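Local coordinates for protein phosphoribosyl-AMP cyclohydrolase (Medicago truncatula, PDB 7BGM) that probably catalyses the second and third steps of histidine biosynthesis, hydrolysing phosphoribosyl-ATP to phosphoribosyl-AMP and then opening its adenine ring, at residues Ala130-Ile135 with Asp205-Glu210; Gln137-Val142 with Leu200-Asp205; Cys163-Glu168 with Leu194-Val199; Ala170-Glu175 with Ala187-Asp192. All coordinates share one frame; numbering follows the deposited sequence.

Contact 1 of 4, residues Ala130-Ile135 with Asp205-Glu210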
loop_
_atom_site.group_PDB
_atom_site.type_symbol
_atom_site.label_atom_id
_atom_site.label_comp_id
_atom_site.label_asym_id
_atom_site.label_seq_id
_atom_site.Cartn_x
_atom_site.Cartn_y
_atom_site.Cartn_z
ATOM N N ALA A 130 -7.635 -6.660 -1.262
ATOM C CA ALA A 130 -8.056 -8.050 -1.133
ATOM C C ALA A 130 -9.575 -8.135 -1.054
ATOM O O ALA A 130 -10.203 -8.977 -1.714
ATOM C CB ALA A 130 -7.396 -8.694 0.096
ATOM N N LEU A 131 -10.181 -7.252 -0.279
ATOM C CA LEU A 131 -11.634 -7.215 -0.240
ATOM C C LEU A 131 -12.211 -6.846 -1.605
ATOM O O LEU A 131 -13.206 -7.435 -2.047
ATOM C CB LEU A 131 -12.100 -6.232 0.832
ATOM C CG LEU A 131 -13.622 -6.038 0.895
ATOM C CD1 LEU A 131 -14.316 -7.369 1.170
ATOM C CD2 LEU A 131 -13.955 -5.052 1.991
ATOM N N GLU A 132 -11.615 -5.856 -2.273
ATOM C CA GLU A 132 -12.062 -5.508 -3.615
ATOM C C GLU A 132 -12.003 -6.720 -4.537
ATOM O O GLU A 132 -12.942 -6.985 -5.300
ATOM C CB GLU A 132 -11.211 -4.368 -4.165
ATOM C CG GLU A 132 -11.545 -3.954 -5.581
ATOM C CD GLU A 132 -10.764 -2.729 -6.013
ATOM O OE1 GLU A 132 -9.521 -2.805 -5.997
ATOM O OE2 GLU A 132 -11.396 -1.683 -6.325
ATOM N N SER A 133 -10.919 -7.494 -4.453
ATOM C CA SER A 133 -10.789 -8.662 -5.317
ATOM C C SER A 133 -11.847 -9.718 -5.010
ATOM O O SER A 133 -12.439 -10.311 -5.926
ATOM C CB SER A 133 -9.375 -9.218 -5.168
ATOM O OG SER A 133 -9.172 -10.371 -5.950
ATOM N N THR A 134 -12.105 -9.968 -3.727
ATOM C CA THR A 134 -13.128 -10.936 -3.342
ATOM C C THR A 134 -14.492 -10.554 -3.903
ATOM O O THR A 134 -15.205 -11.399 -4.450
ATOM C CB THR A 134 -13.177 -11.037 -1.816
ATOM O OG1 THR A 134 -11.973 -11.661 -1.358
ATOM C CG2 THR A 134 -14.373 -11.855 -1.353
ATOM N N ILE A 135 -14.861 -9.277 -3.792
ATOM C CA ILE A 135 -16.155 -8.835 -4.307
ATOM C C ILE A 135 -16.240 -9.042 -5.816
ATOM O O ILE A 135 -17.265 -9.495 -6.343
ATOM C CB ILE A 135 -16.387 -7.365 -3.921
ATOM C CG1 ILE A 135 -16.554 -7.250 -2.409
ATOM C CG2 ILE A 135 -17.578 -6.798 -4.682
ATOM C CD1 ILE A 135 -16.467 -5.802 -1.910
ATOM N N ASP A 205 -18.409 -0.625 -11.710
ATOM C CA ASP A 205 -17.137 -0.827 -12.404
ATOM C C ASP A 205 -16.126 0.252 -12.005
ATOM O O ASP A 205 -15.339 0.724 -12.830
ATOM C CB ASP A 205 -17.338 -0.870 -13.929
ATOM C CG ASP A 205 -16.164 -1.500 -14.663
ATOM O OD1 ASP A 205 -15.347 -2.188 -14.015
ATOM O OD2 ASP A 205 -16.062 -1.305 -15.897
ATOM N N VAL A 206 -16.166 0.661 -10.736
ATOM C CA VAL A 206 -15.243 1.657 -10.183
ATOM C C VAL A 206 -14.241 0.958 -9.278
ATOM O O VAL A 206 -14.623 0.175 -8.402
ATOM C CB VAL A 206 -15.986 2.765 -9.415
ATOM C CG1 VAL A 206 -14.975 3.711 -8.788
ATOM C CG2 VAL A 206 -16.875 3.529 -10.389
ATOM N N LYS A 207 -12.958 1.245 -9.497
ATOM C CA LYS A 207 -11.880 0.743 -8.651
ATOM C C LYS A 207 -11.579 1.706 -7.498
ATOM O O LYS A 207 -11.621 2.929 -7.652
ATOM C CB LYS A 207 -10.620 0.546 -9.486
ATOM C CG LYS A 207 -10.812 -0.401 -10.642
ATOM C CD LYS A 207 -10.516 -1.804 -10.250
ATOM C CE LYS A 207 -9.012 -1.892 -9.921
ATOM N NZ LYS A 207 -8.370 -3.189 -10.153
ATOM N N VAL A 208 -11.239 1.137 -6.337
ATOM C CA VAL A 208 -10.796 1.942 -5.194
ATOM C C VAL A 208 -9.676 2.901 -5.604
ATOM O O VAL A 208 -9.648 4.067 -5.190
ATOM C CB VAL A 208 -10.338 1.017 -4.046
ATOM C CG1 VAL A 208 -9.535 1.798 -2.974
ATOM C CG2 VAL A 208 -11.540 0.301 -3.416
ATOM N N GLU A 209 -8.712 2.406 -6.392
ATOM C CA GLU A 209 -7.611 3.254 -6.874
ATOM C C GLU A 209 -8.121 4.514 -7.585
ATOM O O GLU A 209 -7.534 5.601 -7.440
ATOM C CB GLU A 209 -6.686 2.448 -7.793
ATOM C CG GLU A 209 -5.578 3.301 -8.399
ATOM C CD GLU A 209 -4.529 2.487 -9.177
ATOM O OE1 GLU A 209 -4.774 1.277 -9.426
ATOM O OE2 GLU A 209 -3.501 3.098 -9.582
ATOM N N GLU A 210 -9.216 4.391 -8.360
ATOM C CA GLU A 210 -9.781 5.559 -9.052
ATOM C C GLU A 210 -10.352 6.556 -8.060
ATOM O O GLU A 210 -10.246 7.774 -8.261
ATOM C CB GLU A 210 -10.849 5.115 -10.050
ATOM C CG GLU A 210 -10.235 4.308 -11.185
ATOM C CD GLU A 210 -11.223 3.559 -12.078
ATOM O OE1 GLU A 210 -12.305 3.155 -11.627
ATOM O OE2 GLU A 210 -10.869 3.344 -13.253
HETATM O O HOH W 1 -8.261 -0.387 -6.737
HETATM O O HOH W 2 -13.977 -1.277 -5.943
#

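Contact 2 of 4, residues Gln137-Val142 with Leu200-Asp205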
loop_
_atom_site.group_PDB
_atom_site.type_symbol
_atom_site.label_atom_id
_atom_site.label_comp_id
_atom_site.label_asym_id
_atom_site.label_seq_id
_atom_site.Cartn_x
_atom_site.Cartn_y
_atom_site.Cartn_z
ATOM N N GLN A 137 -14.634 -11.228 -7.628
ATOM C CA GLN A 137 -14.813 -12.654 -7.876
ATOM C C GLN A 137 -16.255 -13.089 -7.649
ATOM O O GLN A 137 -16.782 -13.899 -8.413
ATOM C CB GLN A 137 -13.876 -13.460 -6.990
ATOM C CG GLN A 137 -12.429 -13.162 -7.231
ATOM C CD GLN A 137 -11.543 -13.910 -6.263
ATOM O OE1 GLN A 137 -11.715 -15.108 -6.054
ATOM N NE2 GLN A 137 -10.599 -13.205 -5.655
ATOM N N ARG A 138 -16.907 -12.573 -6.599
ATOM C CA ARG A 138 -18.319 -12.899 -6.384
ATOM C C ARG A 138 -19.183 -12.387 -7.530
ATOM O O ARG A 138 -20.133 -13.061 -7.956
ATOM C CB ARG A 138 -18.813 -12.315 -5.059
ATOM C CG ARG A 138 -18.003 -12.728 -3.852
ATOM C CD ARG A 138 -18.469 -14.042 -3.251
ATOM N NE ARG A 138 -17.507 -14.538 -2.264
ATOM C CZ ARG A 138 -17.317 -14.024 -1.045
ATOM N NH1 ARG A 138 -18.026 -12.980 -0.627
ATOM N NH2 ARG A 138 -16.408 -14.556 -0.235
ATOM N N LYS A 139 -18.880 -11.185 -8.028
ATOM C CA LYS A 139 -19.652 -10.611 -9.128
ATOM C C LYS A 139 -19.533 -11.468 -10.382
ATOM O O LYS A 139 -20.498 -11.625 -11.141
ATOM C CB LYS A 139 -19.178 -9.177 -9.393
ATOM C CG LYS A 139 -19.984 -8.394 -10.438
ATOM C CD LYS A 139 -19.499 -6.953 -10.533
ATOM C CE LYS A 139 -20.230 -6.174 -11.617
ATOM N NZ LYS A 139 -19.973 -6.789 -12.954
ATOM N N ALA A 140 -18.358 -12.051 -10.602
ATOM C CA ALA A 140 -18.114 -12.786 -11.833
ATOM C C ALA A 140 -18.772 -14.157 -11.825
ATOM O O ALA A 140 -19.069 -14.701 -12.895
ATOM C CB ALA A 140 -16.606 -12.923 -12.062
ATOM N N GLU A 141 -19.013 -14.734 -10.651
ATOM C CA GLU A 141 -19.508 -16.103 -10.636
ATOM C C GLU A 141 -21.029 -16.134 -10.818
ATOM O O GLU A 141 -21.697 -15.102 -10.951
ATOM C CB GLU A 141 -19.060 -16.819 -9.361
ATOM C CG GLU A 141 -19.347 -16.095 -8.061
ATOM C CD GLU A 141 -18.497 -16.618 -6.912
ATOM O OE1 GLU A 141 -17.387 -17.129 -7.178
ATOM O OE2 GLU A 141 -18.934 -16.524 -5.745
ATOM N N VAL A 142 -21.580 -17.346 -10.847
ATOM C CA VAL A 142 -22.976 -17.572 -11.206
ATOM C C VAL A 142 -23.580 -18.600 -10.255
ATOM O O VAL A 142 -22.939 -19.606 -9.930
ATOM C CB VAL A 142 -23.097 -18.033 -12.673
ATOM C CG1 VAL A 142 -22.886 -16.858 -13.616
ATOM C CG2 VAL A 142 -22.072 -19.111 -12.961
ATOM N N LEU A 200 -21.265 -1.556 -4.084
ATOM C CA LEU A 200 -21.777 -0.622 -5.088
ATOM C C LEU A 200 -20.698 -0.246 -6.100
ATOM O O LEU A 200 -20.968 -0.179 -7.306
ATOM C CB LEU A 200 -22.360 0.629 -4.411
ATOM C CG LEU A 200 -22.934 1.735 -5.306
ATOM C CD1 LEU A 200 -24.082 2.492 -4.581
ATOM C CD2 LEU A 200 -21.883 2.739 -5.753
ATOM N N LEU A 201 -19.459 0.005 -5.636
ATOM C CA LEU A 201 -18.389 0.291 -6.595
ATOM C C LEU A 201 -18.233 -0.841 -7.600
ATOM O O LEU A 201 -18.032 -0.595 -8.802
ATOM C CB LEU A 201 -17.062 0.525 -5.871
ATOM C CG LEU A 201 -16.954 1.725 -4.933
ATOM C CD1 LEU A 201 -15.523 1.846 -4.413
ATOM C CD2 LEU A 201 -17.375 3.011 -5.642
ATOM N N ALA A 202 -18.326 -2.091 -7.133
ATOM C CA ALA A 202 -18.209 -3.224 -8.050
ATOM C C ALA A 202 -19.310 -3.207 -9.105
ATOM O O ALA A 202 -19.054 -3.466 -10.294
ATOM C CB ALA A 202 -18.243 -4.538 -7.274
ATOM N N LEU A 203 -20.543 -2.907 -8.694
ATOM C CA LEU A 203 -21.644 -2.838 -9.654
ATOM C C LEU A 203 -21.442 -1.721 -10.684
ATOM O O LEU A 203 -21.872 -1.864 -11.843
ATOM C CB LEU A 203 -22.974 -2.663 -8.910
ATOM C CG LEU A 203 -23.418 -3.847 -8.043
ATOM C CD1 LEU A 203 -24.661 -3.531 -7.232
ATOM C CD2 LEU A 203 -23.638 -5.092 -8.924
ATOM N N LYS A 204 -20.770 -0.629 -10.301
ATOM C CA LYS A 204 -20.525 0.509 -11.188
ATOM C C LYS A 204 -19.195 0.429 -11.935
ATOM O O LYS A 204 -18.882 1.341 -12.713
ATOM C CB LYS A 204 -20.568 1.822 -10.395
ATOM C CG LYS A 204 -21.926 2.111 -9.745
ATOM C CD LYS A 204 -23.080 2.246 -10.774
ATOM C CE LYS A 204 -22.873 3.431 -11.721
ATOM N NZ LYS A 204 -23.990 3.563 -12.761
ATOM N N ASP A 205 -18.409 -0.625 -11.710
ATOM C CA ASP A 205 -17.137 -0.827 -12.404
ATOM C C ASP A 205 -16.126 0.252 -12.005
ATOM O O ASP A 205 -15.339 0.724 -12.830
ATOM C CB ASP A 205 -17.338 -0.870 -13.929
ATOM C CG ASP A 205 -16.164 -1.500 -14.663
ATOM O OD1 ASP A 205 -15.347 -2.188 -14.015
ATOM O OD2 ASP A 205 -16.062 -1.305 -15.897
#

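Contact 3 of 4, residues Cys163-Glu168 with Leu194-Val199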
loop_
_atom_site.group_PDB
_atom_site.type_symbol
_atom_site.label_atom_id
_atom_site.label_comp_id
_atom_site.label_asym_id
_atom_site.label_seq_id
_atom_site.Cartn_x
_atom_site.Cartn_y
_atom_site.Cartn_z
ATOM N N CYS A 163 -28.584 -0.374 -1.499
ATOM C CA CYS A 163 -28.639 1.059 -1.209
ATOM C C CYS A 163 -29.277 1.307 0.142
ATOM O O CYS A 163 -28.856 2.208 0.876
ATOM C CB CYS A 163 -29.410 1.799 -2.302
ATOM S SG CYS A 163 -28.532 1.835 -3.884
ATOM N N SER A 164 -30.286 0.506 0.484
ATOM C CA SER A 164 -30.849 0.535 1.825
ATOM C C SER A 164 -29.770 0.368 2.889
ATOM O O SER A 164 -29.721 1.125 3.868
ATOM C CB SER A 164 -31.899 -0.564 1.963
ATOM O OG SER A 164 -32.552 -0.453 3.207
ATOM N N LYS A 165 -28.892 -0.628 2.708
ATOM C CA LYS A 165 -27.835 -0.885 3.683
ATOM C C LYS A 165 -26.824 0.260 3.741
ATOM O O LYS A 165 -26.348 0.613 4.822
ATOM C CB LYS A 165 -27.118 -2.202 3.355
ATOM C CG LYS A 165 -27.945 -3.466 3.639
ATOM C CD LYS A 165 -28.255 -3.630 5.124
ATOM C CE LYS A 165 -26.989 -3.587 5.987
ATOM N NZ LYS A 165 -27.304 -3.323 7.427
ATOM N N ILE A 166 -26.458 0.833 2.590
ATOM C CA ILE A 166 -25.463 1.907 2.586
ATOM C C ILE A 166 -25.987 3.102 3.368
ATOM O O ILE A 166 -25.287 3.665 4.216
ATOM C CB ILE A 166 -25.089 2.298 1.143
ATOM C CG1 ILE A 166 -24.205 1.220 0.496
ATOM C CG2 ILE A 166 -24.367 3.649 1.120
ATOM C CD1 ILE A 166 -24.052 1.406 -1.000
ATOM N N ARG A 167 -27.238 3.497 3.102
ATOM C CA ARG A 167 -27.844 4.581 3.860
ATOM C C ARG A 167 -27.928 4.237 5.348
ATOM O O ARG A 167 -27.602 5.069 6.210
ATOM C CB ARG A 167 -29.232 4.887 3.281
ATOM C CG ARG A 167 -29.167 5.589 1.927
ATOM C CD ARG A 167 -30.537 5.932 1.365
ATOM N NE ARG A 167 -30.427 6.713 0.132
ATOM C CZ ARG A 167 -30.635 6.221 -1.086
ATOM N NH1 ARG A 167 -30.959 4.945 -1.245
ATOM N NH2 ARG A 167 -30.489 7.001 -2.143
ATOM N N GLU A 168 -28.355 3.008 5.664
ATOM C CA GLU A 168 -28.456 2.567 7.052
ATOM C C GLU A 168 -27.108 2.612 7.757
ATOM O O GLU A 168 -27.013 3.062 8.910
ATOM C CB GLU A 168 -29.023 1.150 7.097
ATOM C CG GLU A 168 -28.681 0.367 8.364
ATOM C CD GLU A 168 -29.376 -0.989 8.434
ATOM O OE1 GLU A 168 -30.600 -1.060 8.167
ATOM O OE2 GLU A 168 -28.702 -1.986 8.759
ATOM N N LEU A 194 -17.678 0.812 4.518
ATOM C CA LEU A 194 -16.737 0.506 3.445
ATOM C C LEU A 194 -17.181 -0.718 2.663
ATOM O O LEU A 194 -17.189 -0.708 1.424
ATOM C CB LEU A 194 -15.335 0.287 4.013
ATOM C CG LEU A 194 -14.443 1.501 4.094
ATOM C CD1 LEU A 194 -13.110 1.015 4.577
ATOM C CD2 LEU A 194 -14.327 2.129 2.706
ATOM N N TYR A 195 -17.524 -1.798 3.366
ATOM C CA TYR A 195 -17.885 -3.031 2.676
ATOM C C TYR A 195 -19.068 -2.804 1.736
ATOM O O TYR A 195 -19.003 -3.137 0.548
ATOM C CB TYR A 195 -18.192 -4.124 3.697
ATOM C CG TYR A 195 -18.922 -5.306 3.131
ATOM C CD1 TYR A 195 -18.253 -6.251 2.361
ATOM C CD2 TYR A 195 -20.284 -5.489 3.364
ATOM C CE1 TYR A 195 -18.928 -7.350 1.838
ATOM C CE2 TYR A 195 -20.957 -6.583 2.841
ATOM C CZ TYR A 195 -20.270 -7.507 2.082
ATOM O OH TYR A 195 -20.936 -8.597 1.564
ATOM N N HIS A 196 -20.153 -2.211 2.243
ATOM C CA HIS A 196 -21.333 -2.035 1.399
ATOM C C HIS A 196 -21.066 -1.044 0.268
ATOM O O HIS A 196 -21.497 -1.262 -0.875
ATOM C CB HIS A 196 -22.523 -1.611 2.258
ATOM C CG HIS A 196 -23.025 -2.706 3.148
ATOM N ND1 HIS A 196 -22.572 -2.889 4.437
ATOM C CD2 HIS A 196 -23.926 -3.692 2.920
ATOM C CE1 HIS A 196 -23.183 -3.935 4.969
ATOM N NE2 HIS A 196 -24.014 -4.437 4.070
ATOM N N ALA A 197 -20.323 0.029 0.550
ATOM C CA ALA A 197 -19.975 0.946 -0.523
ATOM C C ALA A 197 -19.168 0.226 -1.596
ATOM O O ALA A 197 -19.386 0.441 -2.791
ATOM C CB ALA A 197 -19.210 2.149 0.018
ATOM N N MET A 198 -18.223 -0.634 -1.188
ATOM C CA MET A 198 -17.410 -1.312 -2.190
ATOM C C MET A 198 -18.224 -2.280 -3.044
ATOM O O MET A 198 -17.846 -2.544 -4.194
ATOM C CB MET A 198 -16.231 -2.006 -1.510
ATOM C CG MET A 198 -15.192 -0.965 -1.187
ATOM S SD MET A 198 -13.926 -1.619 -0.128
ATOM C CE MET A 198 -13.107 -2.683 -1.305
ATOM N N VAL A 199 -19.320 -2.832 -2.513
ATOM C CA VAL A 199 -20.199 -3.637 -3.363
ATOM C C VAL A 199 -20.833 -2.770 -4.446
ATOM O O VAL A 199 -20.921 -3.178 -5.618
ATOM C CB VAL A 199 -21.258 -4.374 -2.521
ATOM C CG1 VAL A 199 -22.187 -5.206 -3.426
ATOM C CG2 VAL A 199 -20.569 -5.261 -1.485
#

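Contact 4 of 4, residues Ala170-Glu175 with Ala187-Asp192. With ZN (zinc ion), chain E.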
loop_
_atom_site.group_PDB
_atom_site.type_symbol
_atom_site.label_atom_id
_atom_site.label_comp_id
_atom_site.label_asym_id
_atom_site.label_seq_id
_atom_site.Cartn_x
_atom_site.Cartn_y
_atom_site.Cartn_z
ATOM N N ALA A 170 -24.345 4.335 6.939
ATOM C CA ALA A 170 -23.834 5.692 7.079
ATOM C C ALA A 170 -24.436 6.360 8.306
ATOM O O ALA A 170 -23.748 7.077 9.044
ATOM C CB ALA A 170 -24.142 6.508 5.824
ATOM N N ASN A 171 -25.728 6.128 8.541
ATOM C CA ASN A 171 -26.363 6.655 9.742
ATOM C C ASN A 171 -25.791 6.020 11.008
ATOM O O ASN A 171 -25.628 6.707 12.026
ATOM C CB ASN A 171 -27.869 6.433 9.666
ATOM C CG ASN A 171 -28.595 7.018 10.851
ATOM O OD1 ASN A 171 -28.609 8.238 11.041
ATOM N ND2 ASN A 171 -29.203 6.154 11.660
ATOM N N GLU A 172 -25.527 4.704 10.978
ATOM C CA GLU A 172 -24.888 4.034 12.117
ATOM C C GLU A 172 -23.540 4.664 12.443
ATOM O O GLU A 172 -23.201 4.863 13.616
ATOM C CB GLU A 172 -24.691 2.540 11.838
ATOM C CG GLU A 172 -25.951 1.706 11.826
ATOM C CD GLU A 172 -26.730 1.805 13.124
ATOM O OE1 GLU A 172 -26.129 1.645 14.210
ATOM O OE2 GLU A 172 -27.941 2.057 13.046
ATOM N N LEU A 173 -22.742 4.947 11.414
ATOM C CA LEU A 173 -21.448 5.580 11.640
ATOM C C LEU A 173 -21.614 6.943 12.292
ATOM O O LEU A 173 -20.890 7.287 13.241
ATOM C CB LEU A 173 -20.700 5.710 10.318
ATOM C CG LEU A 173 -19.312 6.338 10.407
ATOM C CD1 LEU A 173 -18.300 5.446 11.165
ATOM C CD2 LEU A 173 -18.829 6.649 8.996
ATOM N N CYS A 174 -22.578 7.730 11.805
ATOM C CA CYS A 174 -22.837 9.034 12.412
ATOM C C CYS A 174 -23.260 8.890 13.871
ATOM O O CYS A 174 -22.854 9.698 14.720
ATOM C CB CYS A 174 -23.909 9.778 11.617
ATOM S SG CYS A 174 -23.419 10.323 9.952
ATOM N N GLU A 175 -24.091 7.873 14.177
ATOM C CA GLU A 175 -24.554 7.665 15.550
ATOM C C GLU A 175 -23.389 7.454 16.507
ATOM O O GLU A 175 -23.484 7.841 17.677
ATOM C CB GLU A 175 -25.507 6.459 15.656
ATOM C CG GLU A 175 -26.883 6.558 14.993
ATOM C CD GLU A 175 -27.759 5.307 15.260
ATOM O OE1 GLU A 175 -27.379 4.446 16.093
ATOM O OE2 GLU A 175 -28.828 5.177 14.635
ATOM N N ALA A 187 -14.946 2.149 14.504
ATOM C CA ALA A 187 -14.190 1.351 13.538
ATOM C C ALA A 187 -15.069 0.273 12.917
ATOM O O ALA A 187 -15.005 0.010 11.709
ATOM C CB ALA A 187 -12.977 0.716 14.222
ATOM N N SER A 188 -15.880 -0.377 13.740
ATOM C CA SER A 188 -16.736 -1.435 13.238
ATOM C C SER A 188 -17.771 -0.890 12.259
ATOM O O SER A 188 -18.047 -1.513 11.227
ATOM C CB SER A 188 -17.409 -2.138 14.411
ATOM O OG SER A 188 -18.218 -3.174 13.931
ATOM N N GLU A 189 -18.349 0.274 12.559
ATOM C CA GLU A 189 -19.335 0.850 11.643
ATOM C C GLU A 189 -18.681 1.363 10.363
ATOM O O GLU A 189 -19.273 1.263 9.277
ATOM C CB GLU A 189 -20.112 1.959 12.337
ATOM C CG GLU A 189 -21.034 1.397 13.426
ATOM C CD GLU A 189 -21.919 0.259 12.911
ATOM O OE1 GLU A 189 -22.373 0.324 11.757
ATOM O OE2 GLU A 189 -22.171 -0.710 13.660
ATOM N N MET A 190 -17.475 1.932 10.459
ATOM C CA MET A 190 -16.764 2.324 9.242
ATOM C C MET A 190 -16.482 1.118 8.358
ATOM O O MET A 190 -16.534 1.219 7.124
ATOM C CB MET A 190 -15.450 3.027 9.583
ATOM C CG MET A 190 -14.706 3.566 8.361
ATOM S SD MET A 190 -15.581 4.954 7.593
ATOM C CE MET A 190 -14.491 5.220 6.193
ATOM N N ALA A 191 -16.174 -0.029 8.963
ATOM C CA ALA A 191 -15.958 -1.220 8.153
ATOM C C ALA A 191 -17.243 -1.643 7.451
ATOM O O ALA A 191 -17.201 -2.084 6.293
ATOM C CB ALA A 191 -15.394 -2.362 9.005
ATOM N N ASP A 192 -18.399 -1.469 8.115
ATOM C CA ASP A 192 -19.691 -1.755 7.487
ATOM C C ASP A 192 -19.944 -0.823 6.310
ATOM O O ASP A 192 -20.415 -1.252 5.246
ATOM C CB ASP A 192 -20.834 -1.593 8.489
ATOM C CG ASP A 192 -20.864 -2.655 9.579
ATOM O OD1 ASP A 192 -20.047 -3.595 9.549
ATOM O OD2 ASP A 192 -21.735 -2.527 10.486
HETATM ZN ZN ZN E . -23.222 -1.246 10.885
HETATM O O HOH W 3 -24.849 -1.977 11.974
#

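Contact 1 of 4, residues Ala130-Ile135 with Asp205-Glu210
E132 reaches from helix 127-140 to the start of helix 208-218 and takes hold of V208 there. Its OE2 accepts the backbone N-H of V208, with OE2 2.8 Å from V208 N and an almost straight bond at 172°. The donor arrives on the syn side of the carboxylate and only 17° out of its plane. An extended chain carries the group this far: CG stands opposite the backbone N (chi1 178°), and CD continues outward in the same sense. A water 2.6 Å from OE2 of E132 gives that oxygen a second hydrogen, and its other one goes to V206 O, 2.9 Å away. The other carboxylate oxygen, OE1, is served by a further water at 2.8 Å from it, which accepts in turn from E209 N. E132 thus satisfies two amides of a helix's first turn, one directly and one through solvent, as a side chain brought in from elsewhere in the fold to a helix N-terminus. K207 occupies the N-cap, where lysine offers no acceptor of its own. Its backbone N donates to OE1 of E210, 2.9 Å away, as in one arm of a capping box; E210 OE1 also forms a salt bridge with K183 of the second subunit. K207 NZ stops 4.3 Å short of E132 OE1, too far for a salt bridge. CG2 of V208 packs 3.5 Å from OE2 of E132, while M198 of helix 183-204 touches the E132 side chain. Beyond the capped turn, E209 OE2 binds K91 and N25 of the cyclohydrolase part.

Contact 2 of 4, residues Gln137-Val142 with Leu200-Asp205
K139 lays the last carbons of its side chain against the backbone of A202 and L203. CE of K139 comes to 3.2 Å from the carbonyl oxygen A202 O, and CD follows at 3.5 Å from the same oxygen. CD of K139 also lies 4.2 Å from CB of A202. CE of K139 is 4.1 Å from CA of L203, with CD2 of the leucine just within touch. The chain leaves helix 127-140 fully stretched, CG opposite the backbone N at chi1 -175°, and bends only at its end, where chi4 of -62° swings NZ off the line. Both segments come from the ends of helices: K139 sits in the last turn of helix 127-140, A202 and L203 in the last turn of helix 183-204. A202 O is already engaged by D205 N, 3.2 Å away, in the Schellman turn that ends that helix with D205 at positive phi. A second shell holds the pair. L156 of helix 151-156 packs on both K139 and L203, while K153 gives its ammonium to the carbonyls of R138 and E141, tying down the end of helix 127-140. The neighbouring R138 belongs to a site where AMP has been seen in another crystal of this protein. L203 also leans on L177 of the second subunit. The C-terminal end of a helix carries partial negative charge on its carbonyls, and the CE hydrogens, polarised by the neighbouring ammonium, probably make a weak electrostatic contact with A202 O; NZ itself makes no hydrogen bond or salt bridge to 200-205, with D205 OD1 still 6.6 Å from NZ.

Contact 3 of 4, residues Cys163-Glu168 with Leu194-Val199
K165, whose alkyl chain lies across H196, turns NZ to two carboxylates: it forms a salt bridge with the zinc ligand E169 and another with E168, modelled implausibly short and so of doubtful length. K165 and E168 belong to an AMP site seen in a crystal of this protein, with no AMP bound to this chain. Bends at chi2 (-64°) and chi3 (-54°) fold the lysine back so that it meets the imidazole twice. CB of K165 approaches CD2 of H196 at a slant, to 3.5 Å, and CE of K165 comes to 3.6 Å from NE2 of H196. Y195 places CD2 over the centre of the histidine ring, 3.6 Å above its plane. I166 slides past H196 in the opposite direction, its CG1 at 3.7 Å from the histidine CB and its CD1 at 3.7 Å from H196 O. Helices 159-178 and 183-204 run antiparallel here, segment axes 9.1 Å apart and crossing at -146°, and the pair continues into the dimer, where I166 packs on C174 and A197 on M190 of the second subunit. ND1 fixes the ring by bonding to the carbonyl of zinc ligand D192, whereas the buried NE2 has no polar partner in the model. K165 thus divides its roles along its length: its methylenes lie on the imidazole, while the single ammonium is turned to the acids beside the zinc.

Contact 4 of 4, residues Ala170-Glu175 with Ala187-Asp192
E172 and E189 cross obliquely, their carboxylate planes turned 71° apart, so the two acids pass without facing each other. What touches is CB of E172 against OE1 of E189, at 3.2 Å. E189 bends at chi2 (-51°) and so directs OE1 onto the zinc ion, 2.0 Å away; OE2 is left to R185 in a salt bridge and to a weak bond from the zinc-bound water. OD2 of D192 binds the zinc at 2.0 Å, one turn further along, and E169 completes the protein ligands. This is the acidic EExxE and ExxD pattern of the MazG-type pyrophosphohydrolases, carried by two antiparallel helices whose segment axes lie 8.6 Å apart. On the other flank L173 leans across M190: CD2 of L173 rests 3.9 Å from SD of M190, and CD1 of L173 sits against M190 N at 3.7 Å. E172 does not bind the metal here, though in other crystals of this protein it and E175 hold magnesium. With its oxygens turned off E189, the position of E172 is consistent with its binding a further cation, whose charge would probably offset that of the clustered acids.

All four contacts belong to the helical pyrophosphohydrolase part, and helix 183-204 enters three of them. Contacts 3 and 4 are buried, share helices 159-178 and 183-204, and adjoin along both; contacts 1 and 2 share helix 127-140, contact 2 lying at the surface by the end of helix 183-204 and contact 1 partly buried. Chemistry follows place: directed amide and water bonds at the helix start in contact 1, alkyl-to-carbonyl touching in contact 2, screened imidazole in contact 3, metal coordination in contact 4. M198 of contact 3 packs on E132, I135 and V208 of contact 1, while L200 touches I166 between contacts 2 and 3. The second subunit reaches every one.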